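Local coordinates for flagellar basal body rod modification protein (Helicobacter pylori 26695, PDB 4ZZF) that is probably required for flagellar hook formation, possibly as a scaffold at the hook cap, and is represented here by a truncated form that includes its Ig-like domain, at residues 8-13 with 138-143; 30-35 with 108-113; 53-58 with 71-76. All coordinates share one frame; numbering follows the deposited sequence.

In the fold
The contacts follow the chain inward from its ends: contact 2 lies within the span of contact 1, contact 3 within that of contact 2. Contacts 1 and 2, centres about 10 Å apart, touch: K8 O probably bonds V113 N, T12 OG1 probably bonds G109 O, and I9 packs on F30. Contact 3 lies, centre to centre, about 19 Å from contact 2 and 26 Å from contact 1. Contacts 2 and 3 share the sheet of strands 25-31 and 67-73, where F31 packs on F71. Contact 3 belongs to the Ig-like domain, contact 1 to the part built from both chain ends, probably the Tudor-like domain of FlgD proteins; contact 2 probably joins them.

Contact 1 of 3, residues 8-13 with 138-143; sequences KIAETD and IEFYQP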
loop_
_atom_site.group_PDB
_atom_site.type_symbol
_atom_site.label_atom_id
_atom_site.label_comp_id
_atom_site.label_asym_id
_atom_site.label_seq_id
_atom_site.Cartn_x
_atom_site.Cartn_y
_atom_site.Cartn_z
ATOM N N LYS A 8 0.016 5.248 7.601
ATOM C CA LYS A 8 0.157 6.645 7.193
ATOM C C LYS A 8 0.020 7.524 8.420
ATOM O O LYS A 8 -0.503 7.086 9.448
ATOM C CB LYS A 8 -0.893 7.052 6.145
ATOM C CG LYS A 8 -0.933 6.195 4.856
ATOM C CD LYS A 8 0.353 6.303 4.057
ATOM C CE LYS A 8 0.219 5.675 2.673
ATOM N NZ LYS A 8 -0.193 4.245 2.724
ATOM N N ILE A 9 0.492 8.758 8.319
ATOM C CA ILE A 9 0.134 9.771 9.292
ATOM C C ILE A 9 -1.151 10.387 8.807
ATOM O O ILE A 9 -1.284 10.712 7.619
ATOM C CB ILE A 9 1.217 10.864 9.465
ATOM C CG1 ILE A 9 2.579 10.229 9.750
ATOM C CG2 ILE A 9 0.811 11.872 10.571
ATOM C CD1 ILE A 9 2.735 9.750 11.163
ATOM N N ALA A 10 -2.115 10.507 9.717
ATOM C CA ALA A 10 -3.383 11.162 9.407
ATOM C C ALA A 10 -3.491 12.461 10.196
ATOM O O ALA A 10 -3.113 12.509 11.367
ATOM C CB ALA A 10 -4.553 10.248 9.723
ATOM N N GLU A 11 -3.947 13.511 9.527
ATOM C CA GLU A 11 -4.380 14.735 10.181
ATOM C C GLU A 11 -5.917 14.676 10.214
ATOM O O GLU A 11 -6.529 14.463 9.178
ATOM C CB GLU A 11 -3.901 15.985 9.416
ATOM C CG GLU A 11 -2.399 16.100 9.182
ATOM C CD GLU A 11 -1.657 16.624 10.402
ATOM O OE1 GLU A 11 -2.301 17.244 11.284
ATOM O OE2 GLU A 11 -0.434 16.403 10.500
ATOM N N THR A 12 -6.543 14.830 11.374
ATOM C CA THR A 12 -8.009 14.848 11.412
ATOM C C THR A 12 -8.547 16.206 11.863
ATOM O O THR A 12 -7.792 17.035 12.369
ATOM C CB THR A 12 -8.588 13.774 12.344
ATOM O OG1 THR A 12 -8.491 14.217 13.697
ATOM C CG2 THR A 12 -7.875 12.461 12.174
ATOM N N ASP A 13 -9.848 16.436 11.688
ATOM C CA ASP A 13 -10.440 17.704 12.125
ATOM C C ASP A 13 -10.820 17.692 13.617
ATOM O O ASP A 13 -11.495 18.592 14.092
ATOM C CB ASP A 13 -11.670 18.072 11.267
ATOM C CG ASP A 13 -12.775 17.013 11.309
ATOM O OD1 ASP A 13 -12.857 16.241 12.281
ATOM O OD2 ASP A 13 -13.581 16.952 10.360
ATOM N N ILE A 138 -8.580 14.745 7.291
ATOM C CA ILE A 138 -8.450 15.782 6.275
ATOM C C ILE A 138 -7.183 15.644 5.416
ATOM O O ILE A 138 -7.111 16.222 4.331
ATOM C CB ILE A 138 -8.467 17.188 6.902
ATOM C CG1 ILE A 138 -7.299 17.381 7.874
ATOM C CG2 ILE A 138 -9.818 17.464 7.570
ATOM C CD1 ILE A 138 -7.458 18.646 8.769
ATOM N N GLU A 139 -6.198 14.879 5.886
ATOM C CA GLU A 139 -4.956 14.704 5.133
ATOM C C GLU A 139 -4.217 13.436 5.535
ATOM O O GLU A 139 -4.235 13.072 6.706
ATOM C CB GLU A 139 -4.027 15.909 5.332
ATOM C CG GLU A 139 -2.906 15.917 4.327
ATOM C CD GLU A 139 -1.939 17.070 4.479
ATOM O OE1 GLU A 139 -1.951 17.759 5.528
ATOM O OE2 GLU A 139 -1.164 17.282 3.520
ATOM N N PHE A 140 -3.572 12.767 4.571
ATOM C CA PHE A 140 -2.664 11.651 4.870
ATOM C C PHE A 140 -1.315 11.817 4.191
ATOM O O PHE A 140 -1.238 12.299 3.056
ATOM C CB PHE A 140 -3.239 10.301 4.428
ATOM C CG PHE A 140 -4.531 9.922 5.099
ATOM C CD1 PHE A 140 -5.747 10.362 4.588
ATOM C CD2 PHE A 140 -4.533 9.081 6.204
ATOM C CE1 PHE A 140 -6.939 9.982 5.183
ATOM C CE2 PHE A 140 -5.709 8.706 6.809
ATOM C CZ PHE A 140 -6.915 9.147 6.302
ATOM N N TYR A 141 -0.259 11.383 4.876
ATOM C CA TYR A 141 1.085 11.344 4.295
ATOM C C TYR A 141 1.934 10.272 4.990
ATOM O O TYR A 141 1.534 9.712 6.015
ATOM C CB TYR A 141 1.760 12.731 4.374
ATOM C CG TYR A 141 1.721 13.380 5.737
ATOM C CD1 TYR A 141 2.732 13.149 6.673
ATOM C CD2 TYR A 141 0.685 14.235 6.090
ATOM C CE1 TYR A 141 2.705 13.752 7.936
ATOM C CE2 TYR A 141 0.653 14.845 7.342
ATOM C CZ TYR A 141 1.656 14.597 8.259
ATOM O OH TYR A 141 1.618 15.199 9.501
ATOM N N GLN A 142 3.094 9.973 4.422
ATOM C CA GLN A 142 3.974 8.953 4.978
ATOM C C GLN A 142 4.819 9.525 6.120
ATOM O O GLN A 142 5.243 10.680 6.062
ATOM C CB GLN A 142 4.846 8.359 3.864
ATOM C CG GLN A 142 4.252 7.068 3.275
ATOM C CD GLN A 142 4.716 6.760 1.846
ATOM O OE1 GLN A 142 5.565 7.461 1.278
ATOM N NE2 GLN A 142 4.147 5.699 1.258
ATOM N N PRO A 143 5.037 8.719 7.177
ATOM C CA PRO A 143 5.842 9.056 8.359
ATOM C C PRO A 143 7.242 9.431 7.959
ATOM O O PRO A 143 7.640 8.982 6.883
ATOM C CB PRO A 143 5.885 7.756 9.158
ATOM C CG PRO A 143 4.778 6.962 8.668
ATOM C CD PRO A 143 4.549 7.335 7.232
#
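Y141 and I9 form a hydrogen-bonded antiparallel pair whose side chains cross obliquely. I9 CB lies over one face of the phenol, 4.0 Å from the centroid of the Y141 ring in a CH-pi contact, and I9 CG2 reaches the far end of the ring, 3.6 Å from Y141 OH. Y141 CG stands between its own backbone N and carbonyl carbon (chi1 50°), from where the ring leans toward strand 9-12. E11 lies on the same face of the sheet, its carboxylate tilted 21° from the ring plane. Y141 OH donates to E11 OE2 at 2.6 Å, in the plane of the ring and to the anti lone pair, away from OE1. On the other face, A10 CB meets the F140 ring obliquely, 3.5 Å from CE2.

The backbones are joined by I9 N to Y141 O (2.7 Å), its reciprocal bond, and E11 N to E139 O. E11 O then accepts from I138 N at 2.8 Å and weakly from E139 N at 3.3 Å, a classic beta bulge. E139 and F140 also pair with a strand of the second subunit, so the sheet runs on across the interface; E139 OE2 bonds S115 OG of that subunit. R107 salt-bridges E11 OE1, while R110 spans the carboxylate-phenol pair, NE to E11 OE2 and NH2 to Y141 OH; E11 probably stays ionised.

Contact 2 of 3, residues 30-35 with 108-113; sequences FFDEKI and IGRGEV
F30 lies against the backbone of R110, G111 and E112, its CG anti to the backbone N (chi1 -180°). From the root outward, F30 CB meets R110 O at 3.5 Å. The next atom, F30 CG, approaches G111 CA at 3.6 Å, and that alpha carbon sits over one face of the ring, offset toward its rim, in a CH-pi contact. Further along the same face, E112 N stands 3.6 Å above the F30 ring plane, over its centre. At the outer end, F30 CE1 touches E112 CB at 3.8 Å, with CZ close by. A water links the backbones at the root of the ring, accepting from F30 N at 2.6 Å and donating to R110 O at 2.7 Å.

F30 is the next-to-last residue of strand 25-31 of the Ig-like domain, whereas 108-113 is the linking segment that turns a corner at G111 on its way to strand 115-119. The aromatic ring is therefore set probably at the joint between the Ig-like domain and the part built from the chain ends, and it also touches I9 of strand 9-12 and meets Y68 edge-to-face.

Beside the ring, R110 and D32 reach toward each other tip to tip in an end-on salt bridge, the carboxylate and guanidinium planes 30° apart. R110 NH1 bonds D32 OD1 at 2.9 Å on its syn lone pair. The second bond, R110 NH2 to D32 OD2, is also 2.9 Å and nearly straight at 168°; the guanidinium takes both oxygens close to its own plane, a double grip that fixes its rotation. R110 NH1 also bonds T106 OG1, NH2 bonds Y141 OH, and NE forms a salt bridge with E11.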
loop_
_atom_site.group_PDB
_atom_site.type_symbol
_atom_site.label_atom_id
_atom_site.label_comp_id
_atom_site.label_asym_id
_atom_site.label_seq_id
_atom_site.Cartn_x
_atom_site.Cartn_y
_atom_site.Cartn_z
ATOM N N PHE A 30 0.934 12.546 19.498
ATOM C CA PHE A 30 1.863 11.768 18.698
ATOM C C PHE A 30 3.118 12.572 18.382
ATOM O O PHE A 30 3.027 13.659 17.795
ATOM C CB PHE A 30 1.189 11.299 17.411
ATOM C CG PHE A 30 2.077 10.482 16.519
ATOM C CD1 PHE A 30 2.181 9.115 16.692
ATOM C CD2 PHE A 30 2.810 11.087 15.496
ATOM C CE1 PHE A 30 2.999 8.362 15.856
ATOM C CE2 PHE A 30 3.624 10.342 14.670
ATOM C CZ PHE A 30 3.715 8.973 14.850
ATOM N N PHE A 31 4.281 12.036 18.764
ATOM C CA PHE A 31 5.553 12.686 18.459
ATOM C C PHE A 31 6.287 11.955 17.331
ATOM O O PHE A 31 6.701 10.804 17.475
ATOM C CB PHE A 31 6.411 12.793 19.728
ATOM C CG PHE A 31 5.795 13.684 20.775
ATOM C CD1 PHE A 31 4.835 13.183 21.657
ATOM C CD2 PHE A 31 6.119 15.033 20.833
ATOM C CE1 PHE A 31 4.237 14.001 22.604
ATOM C CE2 PHE A 31 5.529 15.863 21.776
ATOM C CZ PHE A 31 4.576 15.347 22.667
ATOM N N ASP A 32 6.420 12.648 16.203
ATOM C CA ASP A 32 7.026 12.105 14.988
ATOM C C ASP A 32 8.506 11.757 15.141
ATOM O O ASP A 32 9.025 10.908 14.423
ATOM C CB ASP A 32 6.845 13.114 13.855
ATOM C CG ASP A 32 5.396 13.566 13.723
ATOM O OD1 ASP A 32 4.926 14.348 14.584
ATOM O OD2 ASP A 32 4.717 13.113 12.784
ATOM N N GLU A 33 9.158 12.438 16.078
ATOM C CA GLU A 33 10.569 12.253 16.406
ATOM C C GLU A 33 10.687 12.080 17.899
ATOM O O GLU A 33 9.849 12.616 18.635
ATOM C CB GLU A 33 11.413 13.467 16.005
ATOM C CG GLU A 33 11.677 13.662 14.554
ATOM C CD GLU A 33 12.579 14.859 14.334
ATOM O OE1 GLU A 33 13.151 15.363 15.342
ATOM O OE2 GLU A 33 12.706 15.311 13.172
ATOM N N LYS A 34 11.734 11.389 18.349
ATOM C CA LYS A 34 12.060 11.347 19.764
ATOM C C LYS A 34 12.190 12.748 20.338
ATOM O O LYS A 34 12.870 13.594 19.773
ATOM C CB LYS A 34 13.376 10.598 20.006
ATOM C CG LYS A 34 13.271 9.103 19.888
ATOM C CD LYS A 34 14.534 8.423 20.383
ATOM C CE LYS A 34 14.368 6.907 20.335
ATOM N NZ LYS A 34 15.493 6.173 20.997
ATOM N N ILE A 35 11.548 13.001 21.465
ATOM C CA ILE A 35 11.708 14.295 22.123
ATOM C C ILE A 35 13.149 14.473 22.606
ATOM O O ILE A 35 13.701 13.591 23.263
ATOM C CB ILE A 35 10.750 14.437 23.313
ATOM C CG1 ILE A 35 9.304 14.353 22.831
ATOM C CG2 ILE A 35 10.996 15.725 24.038
ATOM C CD1 ILE A 35 8.333 14.157 23.943
ATOM N N ILE A 108 -3.459 17.028 19.442
ATOM C CA ILE A 108 -4.474 15.990 19.477
ATOM C C ILE A 108 -5.107 15.794 18.095
ATOM O O ILE A 108 -5.382 16.765 17.388
ATOM C CB ILE A 108 -5.564 16.347 20.503
ATOM C CG1 ILE A 108 -5.061 16.054 21.911
ATOM C CG2 ILE A 108 -6.852 15.561 20.254
ATOM C CD1 ILE A 108 -6.170 16.097 22.942
ATOM N N GLY A 109 -5.351 14.547 17.702
ATOM C CA GLY A 109 -6.088 14.298 16.468
ATOM C C GLY A 109 -5.227 14.168 15.220
ATOM O O GLY A 109 -5.703 14.360 14.102
ATOM N N ARG A 110 -3.948 13.846 15.408
ATOM C CA ARG A 110 -3.080 13.495 14.293
ATOM C C ARG A 110 -2.109 12.423 14.752
ATOM O O ARG A 110 -1.821 12.305 15.935
ATOM C CB ARG A 110 -2.318 14.721 13.768
ATOM C CG ARG A 110 -1.309 15.310 14.779
ATOM C CD ARG A 110 -0.394 16.353 14.130
ATOM N NE ARG A 110 0.471 15.779 13.101
ATOM C CZ ARG A 110 1.638 15.191 13.357
ATOM N NH1 ARG A 110 2.071 15.090 14.606
ATOM N NH2 ARG A 110 2.367 14.682 12.375
ATOM N N GLY A 111 -1.599 11.641 13.817
ATOM C CA GLY A 111 -0.611 10.644 14.164
ATOM C C GLY A 111 -0.701 9.437 13.269
ATOM O O GLY A 111 -1.526 9.378 12.340
ATOM N N GLU A 112 0.151 8.463 13.552
ATOM C CA GLU A 112 0.170 7.261 12.753
ATOM C C GLU A 112 -1.137 6.502 12.888
ATOM O O GLU A 112 -1.676 6.359 13.985
ATOM C CB GLU A 112 1.331 6.367 13.147
ATOM C CG GLU A 112 1.483 5.176 12.216
ATOM C CD GLU A 112 2.729 4.351 12.509
ATOM O OE1 GLU A 112 3.096 4.214 13.700
ATOM O OE2 GLU A 112 3.332 3.845 11.540
ATOM N N VAL A 113 -1.654 6.025 11.765
ATOM C CA VAL A 113 -2.807 5.148 11.809
ATOM C C VAL A 113 -2.364 3.735 12.102
ATOM O O VAL A 113 -1.709 3.103 11.279
ATOM C CB VAL A 113 -3.586 5.175 10.504
ATOM C CG1 VAL A 113 -4.790 4.241 10.605
ATOM C CG2 VAL A 113 -4.002 6.612 10.184
HETATM O O HOH W 1 -1.299 13.359 18.392
#

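Contact 3 of 3, residues 53-58 with 71-76; sequences LVKTIP and FEWDGT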
loop_
_atom_site.group_PDB
_atom_site.type_symbol
_atom_site.label_atom_id
_atom_site.label_comp_id
_atom_site.label_asym_id
_atom_site.label_seq_id
_atom_site.Cartn_x
_atom_site.Cartn_y
_atom_site.Cartn_z
ATOM N N LEU A 53 -4.608 30.710 26.168
ATOM C CA LEU A 53 -3.809 29.739 26.891
ATOM C C LEU A 53 -4.315 29.532 28.310
ATOM O O LEU A 53 -4.391 30.464 29.096
ATOM C CB LEU A 53 -2.350 30.180 26.924
ATOM C CG LEU A 53 -1.365 29.216 27.585
ATOM C CD1 LEU A 53 -1.334 27.939 26.802
ATOM C CD2 LEU A 53 0.023 29.837 27.648
ATOM N N VAL A 54 -4.642 28.297 28.644
ATOM C CA VAL A 54 -5.145 27.984 29.969
ATOM C C VAL A 54 -4.112 27.240 30.832
ATOM O O VAL A 54 -4.009 27.466 32.040
ATOM C CB VAL A 54 -6.451 27.172 29.842
ATOM C CG1 VAL A 54 -6.616 26.182 30.982
ATOM C CG2 VAL A 54 -7.623 28.123 29.761
ATOM N N LYS A 55 -3.327 26.374 30.206
ATOM C CA LYS A 55 -2.392 25.524 30.940
ATOM C C LYS A 55 -1.180 25.185 30.080
ATOM O O LYS A 55 -1.295 25.043 28.857
ATOM C CB LYS A 55 -3.088 24.240 31.395
ATOM C CG LYS A 55 -2.248 23.314 32.255
ATOM C CD LYS A 55 -1.986 23.952 33.608
ATOM C CE LYS A 55 -1.889 22.906 34.712
ATOM N NZ LYS A 55 -2.046 23.523 36.069
ATOM N N THR A 56 -0.022 25.067 30.725
ATOM C CA THR A 56 1.188 24.619 30.061
ATOM C C THR A 56 1.739 23.461 30.855
ATOM O O THR A 56 1.858 23.538 32.080
ATOM C CB THR A 56 2.253 25.738 29.938
ATOM O OG1 THR A 56 1.740 26.793 29.127
ATOM C CG2 THR A 56 3.505 25.211 29.274
ATOM N N ILE A 57 2.039 22.376 30.155
ATOM C CA ILE A 57 2.650 21.210 30.756
ATOM C C ILE A 57 4.016 20.974 30.123
ATOM O O ILE A 57 4.099 20.728 28.916
ATOM C CB ILE A 57 1.775 19.969 30.566
ATOM C CG1 ILE A 57 0.355 20.240 31.067
ATOM C CG2 ILE A 57 2.381 18.756 31.250
ATOM C CD1 ILE A 57 -0.556 19.065 30.884
ATOM N N PRO A 58 5.092 21.055 30.928
ATOM C CA PRO A 58 6.459 20.853 30.420
ATOM C C PRO A 58 6.720 19.423 29.935
ATOM O O PRO A 58 6.324 18.463 30.594
ATOM C CB PRO A 58 7.341 21.184 31.640
ATOM C CG PRO A 58 6.457 20.969 32.825
ATOM C CD PRO A 58 5.078 21.384 32.363
ATOM N N PHE A 71 -1.078 11.436 28.390
ATOM C CA PHE A 71 -0.942 12.474 29.390
ATOM C C PHE A 71 -2.238 12.618 30.165
ATOM O O PHE A 71 -3.275 12.091 29.755
ATOM C CB PHE A 71 -0.577 13.807 28.746
ATOM C CG PHE A 71 0.697 13.775 27.935
ATOM C CD1 PHE A 71 1.919 14.031 28.532
ATOM C CD2 PHE A 71 0.659 13.508 26.572
ATOM C CE1 PHE A 71 3.084 14.023 27.785
ATOM C CE2 PHE A 71 1.817 13.492 25.817
ATOM C CZ PHE A 71 3.032 13.747 26.425
ATOM N N GLU A 72 -2.172 13.325 31.291
ATOM C CA GLU A 72 -3.372 13.664 32.037
ATOM C C GLU A 72 -3.335 15.141 32.370
ATOM O O GLU A 72 -2.268 15.721 32.569
ATOM C CB GLU A 72 -3.498 12.819 33.309
ATOM C CG GLU A 72 -3.863 11.357 33.038
ATOM C CD GLU A 72 -3.935 10.488 34.295
ATOM O OE1 GLU A 72 -3.376 10.879 35.346
ATOM O OE2 GLU A 72 -4.561 9.403 34.218
ATOM N N TRP A 73 -4.511 15.746 32.394
ATOM C CA TRP A 73 -4.669 17.125 32.806
ATOM C C TRP A 73 -5.756 17.189 33.875
ATOM O O TRP A 73 -6.849 16.653 33.663
ATOM C CB TRP A 73 -5.039 17.984 31.612
ATOM C CG TRP A 73 -5.372 19.392 31.946
ATOM C CD1 TRP A 73 -4.735 20.196 32.835
ATOM C CD2 TRP A 73 -6.444 20.159 31.390
ATOM N NE1 TRP A 73 -5.334 21.433 32.855
ATOM C CE2 TRP A 73 -6.379 21.436 31.979
ATOM C CE3 TRP A 73 -7.437 19.900 30.452
ATOM C CZ2 TRP A 73 -7.287 22.441 31.661
ATOM C CZ3 TRP A 73 -8.325 20.904 30.131
ATOM C CH2 TRP A 73 -8.245 22.158 30.737
ATOM N N ASP A 74 -5.468 17.832 35.011
ATOM C CA ASP A 74 -6.416 17.855 36.131
ATOM C C ASP A 74 -7.520 18.879 35.926
ATOM O O ASP A 74 -8.431 18.986 36.737
ATOM C CB ASP A 74 -5.697 18.124 37.465
ATOM C CG ASP A 74 -4.911 19.434 37.473
ATOM O OD1 ASP A 74 -5.193 20.328 36.650
ATOM O OD2 ASP A 74 -4.003 19.571 38.318
ATOM N N GLY A 75 -7.433 19.631 34.836
ATOM C CA GLY A 75 -8.445 20.614 34.518
ATOM C C GLY A 75 -8.234 21.951 35.204
ATOM O O GLY A 75 -9.150 22.779 35.242
ATOM N N THR A 76 -7.032 22.171 35.738
ATOM C CA THR A 76 -6.698 23.452 36.366
ATOM C C THR A 76 -5.901 24.357 35.432
ATOM O O THR A 76 -5.174 23.889 34.545
ATOM C CB THR A 76 -5.894 23.262 37.676
ATOM O OG1 THR A 76 -4.614 22.684 37.383
ATOM C CG2 THR A 76 -6.656 22.361 38.656
#
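With CG anti to the backbone N, chi1 -176° puts K55 CG 3.7 Å from W73 NE1; W73 CG is likewise anti to its own backbone N. The lysine chain then bends at chi2 and chi3 and runs alongside T76, the two side chains pointing the same way. K55 CD passes 3.3 Å from T76 O, and K55 NZ donates to T76 OG1 at 3.0 Å. The ammonium also bonds N77 O.

The receiving end is a compact turn. D74 OD1 accepts from T76 N at 2.8 Å, an Asx turn, and from T76 OG1 as well, both donors coming from the same face of the carboxylate plane. T76 OG1 thus donates a hydrogen bond to D74 OD1 while accepting one from K55 NZ. W73 NE1 in turn donates to T76 O at 3.0 Å and 160°, the acceptor lying near the ring plane, which fixes the indole against the turn. G75 CA sits 3.4 Å above one face of the W73 ring, toward its rim. V54, crossing the indole at about a right angle, places CG1 3.9 Å from W73 CZ2. The D74 carboxylate lies beyond salt-bridge range of K55 NZ, and its charge may still favour the ammonium.

Strands 53-58 and 71-73 are not paired: their axes stay 9.8 Å apart at 146°. They belong to different sheets, 53-58 with 43-47 and 86-94, 67-73 with 25-31, packed face to face as in an Ig-like beta-sandwich. Strand 53-58 bonds to strand 43-47, where V54 and K55 both face I46 in a classic beta bulge, while W73 bonds to L25 of strand 25-31 and its ring meets Y88 of strand 86-94 edge-to-face.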